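PDB 2EG4: probable thiosulfate sulfurtransferase from Thermus thermophilus, which probably transfers sulfur from thiosulfate to an acceptor such as cyanide, as rhodaneses do, and binds a zinc ion. Local coordinates for residues P34-R39 and A79-L84; A42-L47 and D120-A125; L133-R138 and E167-P172; G174-E177 and Q182-Q185; V203-S206 and A211-Y214. One frame throughout, in Å; residues are numbered along the deposited sequence.

Contact 1. Residues P34-R39 and A79-L84; sequences PKLRLR and AFFLGL
The carbonyl oxygen of Pro34, which accepts a hydrogen bond from Arg77 NH2, lies at the edge of the Phe81 ring, 4.5 Å from CZ. Only the ring carbons on that side meet the 34-39 loop, and the closer partner is Leu36. Its two methyls lie along the CE1-CZ bond of the ring: CD2 sits in the ring plane 3.6 Å from Phe81 CE1, while CD1 is 3.9 Å from Phe81 CZ. Leu36 and Phe81 approach from opposite directions, and the ring is met at its rim. Phe81 reaches out from its helix with CG anti to the carbonyl carbon (chi1 -84°), which carries the CE1-CZ edge to the loop.

In the rhodanese fold of the first domain, the loop leads from strand 27-28 into helix 41-57, and helix 73-84 follows strand 64-67. Leu36 and Phe81 both also touch Leu215, from the second rhodanese-like domain, so the contact lies at the seam between the two halves. Leu47 of helix 41-57 packs on Leu36 as well. Replacing Leu36 by an alanine removes both methyls and would probably open a gap between the Phe81 edge, Leu47 and Leu215, leaving the ring less firmly fixed.

On the outer side of the loop, Arg37 divides its guanidinium between two carboxylates, with salt bridges to Glu43 at the start of helix 41-57 and to Glu224 of the second domain. A sulfate ion, probably from the crystallisation liquor, is bound about 4 Å, at the nearest atoms, from the Phe81 side chain.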
# COMPACT_ATOMS: atom_id res chain seq x y z
N PRO A 34 -9.42 -5.92 2.15
CA PRO A 34 -9.39 -5.84 3.61
C PRO A 34 -9.20 -4.46 4.21
O PRO A 34 -8.17 -3.83 3.98
CB PRO A 34 -8.23 -6.77 3.99
CG PRO A 34 -8.09 -7.68 2.82
CD PRO A 34 -8.32 -6.77 1.65
N LYS A 35 -10.19 -3.99 4.96
CA LYS A 35 -10.09 -2.72 5.67
C LYS A 35 -9.63 -3.13 7.07
O LYS A 35 -10.23 -4.00 7.71
CB LYS A 35 -11.45 -2.01 5.73
CG LYS A 35 -11.72 -1.16 4.47
CD LYS A 35 -13.00 -0.34 4.61
CE LYS A 35 -14.22 -1.19 4.41
NZ LYS A 35 -14.37 -1.54 2.97
N LEU A 36 -8.56 -2.51 7.55
CA LEU A 36 -7.99 -2.86 8.84
C LEU A 36 -8.27 -1.93 10.01
O LEU A 36 -8.46 -0.72 9.82
CB LEU A 36 -6.47 -2.98 8.71
CG LEU A 36 -5.92 -4.25 8.05
CD1 LEU A 36 -6.53 -4.47 6.69
CD2 LEU A 36 -4.43 -4.11 7.93
N ARG A 37 -8.30 -2.50 11.21
CA ARG A 37 -8.47 -1.74 12.44
C ARG A 37 -7.24 -2.16 13.25
O ARG A 37 -7.08 -3.33 13.59
CB ARG A 37 -9.76 -2.13 13.18
CG ARG A 37 -9.95 -1.29 14.44
CD ARG A 37 -11.19 -1.65 15.24
NE ARG A 37 -11.37 -0.77 16.41
CZ ARG A 37 -10.73 -0.92 17.57
NH1 ARG A 37 -9.87 -1.92 17.73
NH2 ARG A 37 -10.95 -0.08 18.58
N LEU A 38 -6.37 -1.19 13.54
CA LEU A 38 -5.14 -1.47 14.25
C LEU A 38 -4.95 -0.53 15.41
O LEU A 38 -4.27 0.50 15.29
CB LEU A 38 -3.96 -1.38 13.28
CG LEU A 38 -4.01 -2.32 12.06
CD1 LEU A 38 -2.92 -1.91 11.06
CD2 LEU A 38 -3.79 -3.76 12.49
N ARG A 39 -5.56 -0.87 16.53
CA ARG A 39 -5.44 -0.06 17.74
C ARG A 39 -4.70 -0.83 18.84
O ARG A 39 -3.77 -0.30 19.46
CB ARG A 39 -6.82 0.37 18.27
CG ARG A 39 -6.75 1.34 19.47
CD ARG A 39 -8.14 1.74 20.01
NE ARG A 39 -8.03 2.73 21.09
CZ ARG A 39 -9.05 3.12 21.86
NH1 ARG A 39 -10.26 2.62 21.68
NH2 ARG A 39 -8.85 4.04 22.80
N ALA A 79 1.64 -4.43 -2.50
CA ALA A 79 3.07 -4.42 -2.21
C ALA A 79 3.32 -3.92 -0.80
O ALA A 79 4.25 -4.39 -0.12
CB ALA A 79 3.82 -3.53 -3.22
N PHE A 80 2.50 -2.98 -0.37
CA PHE A 80 2.64 -2.43 0.97
C PHE A 80 2.43 -3.53 2.02
O PHE A 80 3.20 -3.64 2.96
CB PHE A 80 1.64 -1.31 1.22
CG PHE A 80 1.81 -0.68 2.58
CD1 PHE A 80 2.92 0.11 2.86
CD2 PHE A 80 0.90 -0.96 3.60
CE1 PHE A 80 3.14 0.61 4.14
CE2 PHE A 80 1.12 -0.46 4.89
CZ PHE A 80 2.23 0.32 5.16
N PHE A 81 1.41 -4.35 1.84
CA PHE A 81 1.19 -5.44 2.80
C PHE A 81 2.36 -6.43 2.79
O PHE A 81 2.82 -6.88 3.84
CB PHE A 81 -0.09 -6.21 2.46
CG PHE A 81 -1.34 -5.59 3.00
CD1 PHE A 81 -1.60 -5.61 4.38
CD2 PHE A 81 -2.27 -5.02 2.16
CE1 PHE A 81 -2.79 -5.07 4.89
CE2 PHE A 81 -3.47 -4.48 2.65
CZ PHE A 81 -3.73 -4.51 4.03
N LEU A 82 2.83 -6.82 1.59
CA LEU A 82 3.92 -7.80 1.56
C LEU A 82 5.19 -7.24 2.21
O LEU A 82 5.87 -7.96 2.95
CB LEU A 82 4.17 -8.26 0.11
CG LEU A 82 3.39 -9.53 -0.31
CD1 LEU A 82 1.95 -9.43 0.11
CD2 LEU A 82 3.50 -9.77 -1.83
N GLY A 83 5.50 -5.97 1.95
CA GLY A 83 6.68 -5.36 2.54
C GLY A 83 6.50 -5.18 4.04
O GLY A 83 7.44 -5.31 4.83
N LEU A 84 5.28 -4.87 4.44
CA LEU A 84 4.95 -4.70 5.86
C LEU A 84 5.13 -6.01 6.63
O LEU A 84 5.40 -6.01 7.84
CB LEU A 84 3.50 -4.20 5.98
CG LEU A 84 2.94 -4.03 7.40
CD1 LEU A 84 3.72 -2.96 8.17
CD2 LEU A 84 1.48 -3.64 7.30

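Contact 2. Residues A42-L47 and D120-A125; sequences AELKAL and DWLLTA
Leu44 of helix 41-57 meets Leu122 and Thr124 of the stretch running into helix 125-129, joining the first rhodanese-like domain to the second across their buried interface. Thr124 stands at the N-cap of helix 125-129.

The contact between the two segments is apolar. The methyl CD2 of Leu44 comes 3.8 Å from Leu122 CD2, and the two leucine side chains meet at a slant. Leu122 has CG anti to the backbone N (chi1 175°), which carries CD2 across to the helix. Leu84 and Leu215 also pack on Leu122, and Leu47, one turn further along helix 41-57, leans on Leu84 and Phe81.

Polar bonds border this apolar patch within each segment and its neighbours. Glu43 OE1 accepts from the backbone N of both Arg39 and Glu40, tying the start of helix 41-57 to the loop before it. On the other side, Thr124 OG1 caps a backbone N of its helix while Thr124 N donates to Glu127 OE1, an exchange consistent with a capping box. With OG1 turned to this task, the methyl of Thr124 is left to face the first domain, and CG2 stands 4.4 Å from Leu44 CD2.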
# COMPACT_ATOMS: atom_id res chain seq x y z
N ALA A 42 -2.90 -6.83 19.94
CA ALA A 42 -3.47 -8.08 19.39
C ALA A 42 -3.88 -7.91 17.93
O ALA A 42 -3.83 -8.87 17.15
CB ALA A 42 -4.68 -8.52 20.23
N GLU A 43 -4.33 -6.71 17.57
CA GLU A 43 -4.73 -6.45 16.18
C GLU A 43 -3.54 -6.42 15.25
O GLU A 43 -3.60 -6.92 14.13
CB GLU A 43 -5.54 -5.15 16.10
CG GLU A 43 -6.89 -5.29 16.79
CD GLU A 43 -7.69 -4.02 16.83
OE1 GLU A 43 -7.17 -3.01 17.35
OE2 GLU A 43 -8.85 -4.05 16.37
N LEU A 44 -2.43 -5.84 15.70
CA LEU A 44 -1.23 -5.81 14.88
C LEU A 44 -0.71 -7.24 14.74
O LEU A 44 -0.27 -7.66 13.67
CB LEU A 44 -0.15 -4.92 15.52
CG LEU A 44 -0.45 -3.42 15.50
CD1 LEU A 44 0.45 -2.69 16.49
CD2 LEU A 44 -0.23 -2.86 14.10
N LYS A 45 -0.76 -8.00 15.84
CA LYS A 45 -0.29 -9.38 15.79
C LYS A 45 -1.18 -10.23 14.88
O LYS A 45 -0.70 -11.16 14.23
CB LYS A 45 -0.26 -9.99 17.19
CG LYS A 45 1.08 -9.80 17.86
CD LYS A 45 2.18 -10.61 17.18
CE LYS A 45 3.55 -10.16 17.66
NZ LYS A 45 4.67 -11.04 17.18
N ALA A 46 -2.46 -9.90 14.85
CA ALA A 46 -3.41 -10.61 13.98
C ALA A 46 -3.01 -10.36 12.51
O ALA A 46 -3.01 -11.27 11.69
CB ALA A 46 -4.83 -10.10 14.25
N LEU A 47 -2.65 -9.12 12.20
CA LEU A 47 -2.24 -8.79 10.83
C LEU A 47 -0.98 -9.56 10.47
O LEU A 47 -0.87 -10.13 9.38
CB LEU A 47 -2.01 -7.30 10.70
CG LEU A 47 -1.41 -6.83 9.36
CD1 LEU A 47 -2.29 -7.29 8.17
CD2 LEU A 47 -1.37 -5.32 9.40
N ASP A 120 7.95 0.16 11.21
CA ASP A 120 8.48 1.42 10.71
C ASP A 120 7.79 1.91 9.43
O ASP A 120 7.81 3.11 9.11
CB ASP A 120 10.01 1.32 10.48
CG ASP A 120 10.42 0.09 9.68
OD1 ASP A 120 10.21 -1.04 10.18
OD2 ASP A 120 10.97 0.25 8.57
N TRP A 121 7.17 0.99 8.70
CA TRP A 121 6.47 1.35 7.46
C TRP A 121 5.07 1.89 7.73
O TRP A 121 4.45 2.53 6.89
CB TRP A 121 6.31 0.11 6.60
CG TRP A 121 7.46 -0.21 5.72
CD1 TRP A 121 8.78 0.07 5.95
CD2 TRP A 121 7.41 -0.86 4.44
NE1 TRP A 121 9.55 -0.36 4.89
CE2 TRP A 121 8.73 -0.94 3.95
CE3 TRP A 121 6.36 -1.40 3.67
CZ2 TRP A 121 9.04 -1.52 2.71
CZ3 TRP A 121 6.66 -1.98 2.44
CH2 TRP A 121 8.00 -2.04 1.97
N LEU A 122 4.57 1.60 8.92
CA LEU A 122 3.21 1.92 9.27
C LEU A 122 2.93 3.03 10.26
O LEU A 122 3.77 3.36 11.08
CB LEU A 122 2.60 0.62 9.83
CG LEU A 122 1.21 0.56 10.44
CD1 LEU A 122 0.18 0.60 9.32
CD2 LEU A 122 1.07 -0.74 11.26
N LEU A 123 1.74 3.59 10.15
CA LEU A 123 1.21 4.53 11.13
C LEU A 123 -0.12 3.94 11.65
O LEU A 123 -1.01 3.60 10.87
CB LEU A 123 0.86 5.88 10.51
CG LEU A 123 2.00 6.82 10.17
CD1 LEU A 123 1.40 8.07 9.54
CD2 LEU A 123 2.79 7.16 11.43
N THR A 124 -0.26 3.82 12.96
CA THR A 124 -1.51 3.38 13.54
C THR A 124 -2.25 4.71 13.71
O THR A 124 -1.64 5.77 13.52
CB THR A 124 -1.31 2.78 14.94
OG1 THR A 124 -0.63 3.74 15.75
CG2 THR A 124 -0.49 1.49 14.88
N ALA A 125 -3.53 4.66 14.10
CA ALA A 125 -4.32 5.88 14.29
C ALA A 125 -3.66 6.77 15.32
O ALA A 125 -3.56 7.98 15.14
CB ALA A 125 -5.73 5.56 14.74

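Contact 3. Residues L133-R138 and E167-P172; sequences LLLDVR and ELFLSP
Val137, just past the end of strand 134-136, and Phe169, in the helix-like turn 167-170, meet in the hydrophobic core on one side of the parallel sheet of the second rhodanese-like domain. Phe169 holds CG anti to its carbonyl carbon (chi1 -67°), which sends the ring toward the strand. Val137 CG1 approaches Phe169 CE2 to 3.8 Å, obliquely to the ring, and the two side chains cross at about a right angle. Two residues earlier, Leu135 points the same way and brings CD1 to the ring edge, 4.5 Å from Phe169 CZ. Ala200 and Leu204 of helix 195-206, with Leu175 and Leu179 of helix 175-179, also pack on the ring.

Between these two apolar residues, Asp136 turns its carboxylate away from Phe169 and back toward the residues that follow. Its OD1 accepts from the backbone N of Arg138 (3.0 Å), closing an Asx turn, and that donor arrives on the anti side, 20° out of the carboxylate plane. Arg138 then grips the same carboxylate side-on through NE and NH2. NE is 2.9 Å from Asp136 OD1 and NH2 is 2.8 Å from Asp136 OD2; both bonds use syn lone pairs, and both oxygens lie nearly in the guanidinium plane. OD1 is therefore held by two donors, and the paired bonds keep the two flat groups from turning. Arg138 NH2 also donates to Gly156 O.

The side chain of Val137 lies about 9 Å, at the nearest atoms, from that of the zinc ligand His192. An Asp-Val-Arg sequence closing a central strand is characteristic of rhodanese-like domains.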
# COMPACT_ATOMS: atom_id res chain seq x y z
N LEU A 133 3.41 15.94 10.31
CA LEU A 133 3.16 16.20 8.90
C LEU A 133 2.46 15.04 8.21
O LEU A 133 3.10 14.11 7.72
CB LEU A 133 4.46 16.52 8.17
CG LEU A 133 4.35 16.80 6.66
CD1 LEU A 133 3.15 17.68 6.35
CD2 LEU A 133 5.65 17.43 6.20
N LEU A 134 1.14 15.15 8.17
CA LEU A 134 0.29 14.14 7.58
C LEU A 134 -0.24 14.67 6.28
O LEU A 134 -0.89 15.71 6.25
CB LEU A 134 -0.92 13.87 8.45
CG LEU A 134 -0.98 12.68 9.39
CD1 LEU A 134 -2.38 12.60 9.96
CD2 LEU A 134 -0.63 11.40 8.62
N LEU A 135 0.03 13.94 5.20
CA LEU A 135 -0.49 14.32 3.90
C LEU A 135 -1.68 13.44 3.55
O LEU A 135 -1.59 12.20 3.57
CB LEU A 135 0.58 14.14 2.81
CG LEU A 135 1.84 14.95 3.06
CD1 LEU A 135 2.81 14.74 1.92
CD2 LEU A 135 1.46 16.43 3.19
N ASP A 136 -2.80 14.10 3.26
CA ASP A 136 -4.04 13.45 2.85
C ASP A 136 -3.92 13.41 1.32
O ASP A 136 -3.95 14.46 0.66
CB ASP A 136 -5.21 14.33 3.26
CG ASP A 136 -6.55 13.72 2.96
OD1 ASP A 136 -6.66 12.92 1.99
OD2 ASP A 136 -7.50 14.04 3.70
N VAL A 137 -3.78 12.21 0.75
CA VAL A 137 -3.60 12.11 -0.69
C VAL A 137 -4.86 11.94 -1.49
O VAL A 137 -4.82 11.63 -2.69
CB VAL A 137 -2.56 11.00 -1.04
CG1 VAL A 137 -1.24 11.27 -0.30
CG2 VAL A 137 -3.09 9.61 -0.69
N ARG A 138 -6.00 12.20 -0.86
CA ARG A 138 -7.27 12.11 -1.57
C ARG A 138 -7.51 13.37 -2.39
O ARG A 138 -6.66 14.27 -2.44
CB ARG A 138 -8.40 11.95 -0.55
CG ARG A 138 -8.27 10.66 0.28
CD ARG A 138 -9.39 10.54 1.28
NE ARG A 138 -9.32 11.67 2.20
CZ ARG A 138 -10.32 12.10 2.97
NH1 ARG A 138 -11.50 11.50 2.96
NH2 ARG A 138 -10.13 13.17 3.72
N GLU A 167 -2.43 12.38 -7.70
CA GLU A 167 -1.94 12.79 -9.01
C GLU A 167 -0.54 13.41 -8.97
O GLU A 167 0.31 13.10 -9.80
CB GLU A 167 -2.92 13.78 -9.63
CG GLU A 167 -4.27 13.18 -10.03
CD GLU A 167 -5.00 12.47 -8.90
OE1 GLU A 167 -5.19 13.07 -7.82
OE2 GLU A 167 -5.39 11.29 -9.10
N LEU A 168 -0.31 14.28 -7.99
CA LEU A 168 0.99 14.94 -7.85
C LEU A 168 2.16 13.96 -7.77
O LEU A 168 3.25 14.24 -8.28
CB LEU A 168 1.00 15.80 -6.58
CG LEU A 168 0.00 16.94 -6.45
CD1 LEU A 168 0.06 17.53 -5.03
CD2 LEU A 168 0.33 18.01 -7.50
N PHE A 169 1.94 12.82 -7.13
CA PHE A 169 2.99 11.83 -6.96
C PHE A 169 3.37 11.12 -8.25
O PHE A 169 4.39 10.43 -8.30
CB PHE A 169 2.56 10.82 -5.89
CG PHE A 169 2.47 11.43 -4.52
CD1 PHE A 169 3.59 11.46 -3.69
CD2 PHE A 169 1.30 12.05 -4.10
CE1 PHE A 169 3.54 12.10 -2.45
CE2 PHE A 169 1.24 12.68 -2.86
CZ PHE A 169 2.36 12.71 -2.04
N LEU A 170 2.57 11.29 -9.29
CA LEU A 170 2.84 10.64 -10.57
C LEU A 170 3.84 11.43 -11.41
O LEU A 170 4.26 10.99 -12.48
CB LEU A 170 1.53 10.46 -11.34
CG LEU A 170 0.45 9.74 -10.52
CD1 LEU A 170 -0.79 9.59 -11.37
CD2 LEU A 170 0.94 8.38 -10.03
N SER A 171 4.23 12.60 -10.91
CA SER A 171 5.21 13.43 -11.57
C SER A 171 6.32 13.66 -10.56
O SER A 171 6.46 14.75 -10.01
CB SER A 171 4.58 14.76 -12.00
OG SER A 171 3.61 14.53 -13.01
N PRO A 172 7.13 12.62 -10.31
CA PRO A 172 8.26 12.61 -9.38
C PRO A 172 9.34 13.68 -9.55
O PRO A 172 9.90 14.15 -8.56
CB PRO A 172 8.82 11.19 -9.54
CG PRO A 172 8.48 10.85 -10.95
CD PRO A 172 7.06 11.35 -11.05

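Contact 4. Residues G174-E177 and Q182-Q185; sequences GLLE and QPGQ
Gln182 to Gln185 form a type II beta turn, closed by Gln185 N bonding to Gln182 O at 3.1 Å, and the first two residues of this turn lie against Leu176 of helix 175-179. Gly184, at the third position, has a positive phi of 85°, and any side chain there would be pressed against the carbonyl oxygen of Pro183.

Leu176 carries the contact with one methyl. CD1 comes 4.1 Å from Pro183 CD, the leucine running at an oblique angle to the proline ring, and the same methyl lies 4.5 Å from Gln182 CA. Leu176 reaches the turn with CG anti to the carbonyl carbon (chi1 -55°). Leu207 and Val209 of the neighbouring loop also touch this leucine. Within the turn, Gln185 stretches out its side chain (chi1 -176°), and its OE1 accepts a weak bond from Gln182 N, 3.3 Å long.

Beyond the turn the chain enters strand 186-190, and Gln185 is already bonded through its backbone to Arg210. No polar bond crosses between helix and turn. The turn is shaped by its own backbone bond and by Gly184, and the leucine adds loose dispersive packing against the proline CD at a largely exposed surface.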
# COMPACT_ATOMS: atom_id res chain seq x y z
N GLY A 174 10.97 16.88 -9.44
CA GLY A 174 10.63 18.13 -8.78
C GLY A 174 9.49 18.04 -7.77
O GLY A 174 9.01 19.07 -7.28
N LEU A 175 9.04 16.83 -7.46
CA LEU A 175 7.94 16.65 -6.51
C LEU A 175 8.26 17.15 -5.11
O LEU A 175 7.48 17.91 -4.53
CB LEU A 175 7.55 15.17 -6.44
CG LEU A 175 6.44 14.82 -5.45
CD1 LEU A 175 5.16 15.59 -5.81
CD2 LEU A 175 6.20 13.32 -5.45
N LEU A 176 9.39 16.72 -4.55
CA LEU A 176 9.77 17.15 -3.21
C LEU A 176 9.83 18.66 -3.13
O LEU A 176 9.53 19.26 -2.08
CB LEU A 176 11.12 16.55 -2.83
CG LEU A 176 11.20 15.02 -2.94
CD1 LEU A 176 12.45 14.54 -2.22
CD2 LEU A 176 9.96 14.40 -2.32
N GLU A 177 10.22 19.29 -4.23
CA GLU A 177 10.31 20.73 -4.29
C GLU A 177 8.91 21.33 -4.24
O GLU A 177 8.64 22.23 -3.45
CB GLU A 177 11.03 21.18 -5.56
CG GLU A 177 12.47 20.68 -5.68
CD GLU A 177 12.58 19.30 -6.33
OE1 GLU A 177 12.11 18.30 -5.74
OE2 GLU A 177 13.15 19.23 -7.45
N GLN A 182 12.07 17.14 1.79
CA GLN A 182 13.46 16.86 1.47
C GLN A 182 13.83 15.49 1.99
O GLN A 182 13.22 14.98 2.93
CB GLN A 182 14.38 17.93 2.06
CG GLN A 182 14.25 18.11 3.55
CD GLN A 182 14.99 19.34 4.03
OE1 GLN A 182 16.20 19.46 3.85
NE2 GLN A 182 14.25 20.27 4.64
N PRO A 183 14.84 14.86 1.38
CA PRO A 183 15.26 13.54 1.83
C PRO A 183 15.42 13.45 3.34
O PRO A 183 15.86 14.41 3.98
CB PRO A 183 16.57 13.33 1.09
CG PRO A 183 16.33 14.03 -0.21
CD PRO A 183 15.66 15.31 0.23
N GLY A 184 15.03 12.31 3.90
CA GLY A 184 15.15 12.11 5.33
C GLY A 184 14.00 12.61 6.16
O GLY A 184 13.90 12.25 7.33
N GLN A 185 13.13 13.44 5.58
CA GLN A 185 11.99 14.00 6.29
C GLN A 185 10.89 12.98 6.58
O GLN A 185 10.53 12.19 5.70
CB GLN A 185 11.38 15.16 5.49
CG GLN A 185 10.24 15.86 6.21
CD GLN A 185 9.94 17.23 5.63
OE1 GLN A 185 10.60 17.67 4.69
NE2 GLN A 185 8.95 17.91 6.20

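Contact 5. Residues V203-S206 and A211-Y214; sequences VLRS and ARNY
Arg205 starts with CG anti to the carbonyl carbon (chi1 -75°) and then bends at chi2 (-118°), and this brings its guanidinium alongside strand 210-213 and onto the carbonyl of Ala211. The grip is side-on, with both donors on one oxygen: NE and NH2 each stand 3.0 Å from Ala211 O. The oxygen lies close to the guanidinium plane, at its edge, so both N-H groups converge on it and neither bond is quite straight. They differ in how they meet the carbonyl. NE lies in its plane, on a lone pair, whereas NH2 stands 36° above that plane.

Beside this polar pair, Leu204 CB packs 3.7 Å from Ala211 CB, and Leu204 CD1 also reaches that methyl, at 3.9 Å. Ala211 is thus held through its oxygen by one helix residue and through its methyl by the one before. A methionine in place of Arg205 takes away both donors and would probably leave Ala211 O without these two bonds and this edge of the helix less tightly tied to the strand. One residue along, Arg212 points the other way and takes its own guanidinium to Leu122 O and Glu127. Near the end of the helix, Ser206 OG donates back to Val203 O at 2.6 Å.

The contact joins helix 195-206 to the second strand of the beta-alpha-beta unit formed with strand 186-190. Leu204 also covers Val189 of that first strand and touches Leu176 of helix 175-179, while Arg205 lies against Trp121, which belongs to the segment leading into helix 125-129.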
# COMPACT_ATOMS: atom_id res chain seq x y z
N VAL A 203 6.42 6.15 -3.75
CA VAL A 203 7.02 7.23 -4.53
C VAL A 203 7.93 8.05 -3.63
O VAL A 203 9.10 8.30 -3.96
CB VAL A 203 5.94 8.18 -5.10
CG1 VAL A 203 6.62 9.43 -5.73
CG2 VAL A 203 5.12 7.45 -6.15
N LEU A 204 7.40 8.47 -2.48
CA LEU A 204 8.19 9.28 -1.55
C LEU A 204 9.44 8.54 -1.10
O LEU A 204 10.52 9.14 -1.02
CB LEU A 204 7.34 9.68 -0.34
CG LEU A 204 6.27 10.75 -0.60
CD1 LEU A 204 5.44 10.99 0.64
CD2 LEU A 204 6.95 12.05 -1.03
N ARG A 205 9.31 7.26 -0.77
CA ARG A 205 10.45 6.48 -0.32
C ARG A 205 11.53 6.43 -1.40
O ARG A 205 12.73 6.50 -1.09
CB ARG A 205 10.01 5.06 0.07
CG ARG A 205 9.28 5.02 1.41
CD ARG A 205 10.00 4.19 2.44
NE ARG A 205 9.55 4.50 3.80
CZ ARG A 205 10.06 3.94 4.90
NH1 ARG A 205 11.03 3.04 4.81
NH2 ARG A 205 9.59 4.29 6.09
N SER A 206 11.11 6.33 -2.66
CA SER A 206 12.09 6.28 -3.74
C SER A 206 12.80 7.62 -3.88
O SER A 206 13.89 7.68 -4.47
CB SER A 206 11.41 5.93 -5.07
OG SER A 206 10.68 7.02 -5.60
N ALA A 211 8.58 8.22 4.39
CA ALA A 211 7.12 8.16 4.42
C ALA A 211 6.62 6.91 5.17
O ALA A 211 7.20 5.84 5.08
CB ALA A 211 6.59 8.16 2.99
N ARG A 212 5.53 7.08 5.92
CA ARG A 212 4.92 5.99 6.69
C ARG A 212 3.45 6.05 6.32
O ARG A 212 2.86 7.13 6.26
CB ARG A 212 5.07 6.22 8.19
CG ARG A 212 6.49 6.21 8.70
CD ARG A 212 6.48 6.64 10.15
NE ARG A 212 5.72 5.71 10.98
CZ ARG A 212 5.45 5.90 12.27
NH1 ARG A 212 5.87 7.00 12.88
NH2 ARG A 212 4.76 4.99 12.94
N ASN A 213 2.84 4.88 6.12
CA ASN A 213 1.46 4.77 5.66
C ASN A 213 0.45 4.49 6.76
O ASN A 213 0.57 3.49 7.47
CB ASN A 213 1.42 3.63 4.61
CG ASN A 213 0.12 3.58 3.79
OD1 ASN A 213 -0.21 2.54 3.16
ND2 ASN A 213 -0.60 4.66 3.74
N TYR A 214 -0.55 5.36 6.89
CA TYR A 214 -1.62 5.18 7.88
C TYR A 214 -2.61 4.25 7.21
O TYR A 214 -3.58 4.69 6.59
CB TYR A 214 -2.30 6.52 8.22
CG TYR A 214 -3.49 6.36 9.15
CD1 TYR A 214 -3.61 5.25 9.99
CD2 TYR A 214 -4.52 7.30 9.17
CE1 TYR A 214 -4.73 5.07 10.81
CE2 TYR A 214 -5.62 7.15 9.98
CZ TYR A 214 -5.73 6.02 10.80
OH TYR A 214 -6.85 5.85 11.57

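Contact 1 lies within the first rhodanese-like domain, contact 2 joins its helix 41-57 to the second, and contacts 3, 4 and 5 follow one another along the second. Contacts 1 and 2 interlock along the chain, with centres 7 Å apart. Contacts 3, 4 and 5 have centres 10 to 12 Å apart and touch through Phe169, Leu175, Leu176, Val203 and Leu204, on one side of the chain's centre. The two groups meet where Phe80 reaches Asn213, Leu123 N probably bonds to Asn213 O, and Leu123 packs on Leu134. Packing on the second domain's sheet is thus continuous with the interface between the two halves.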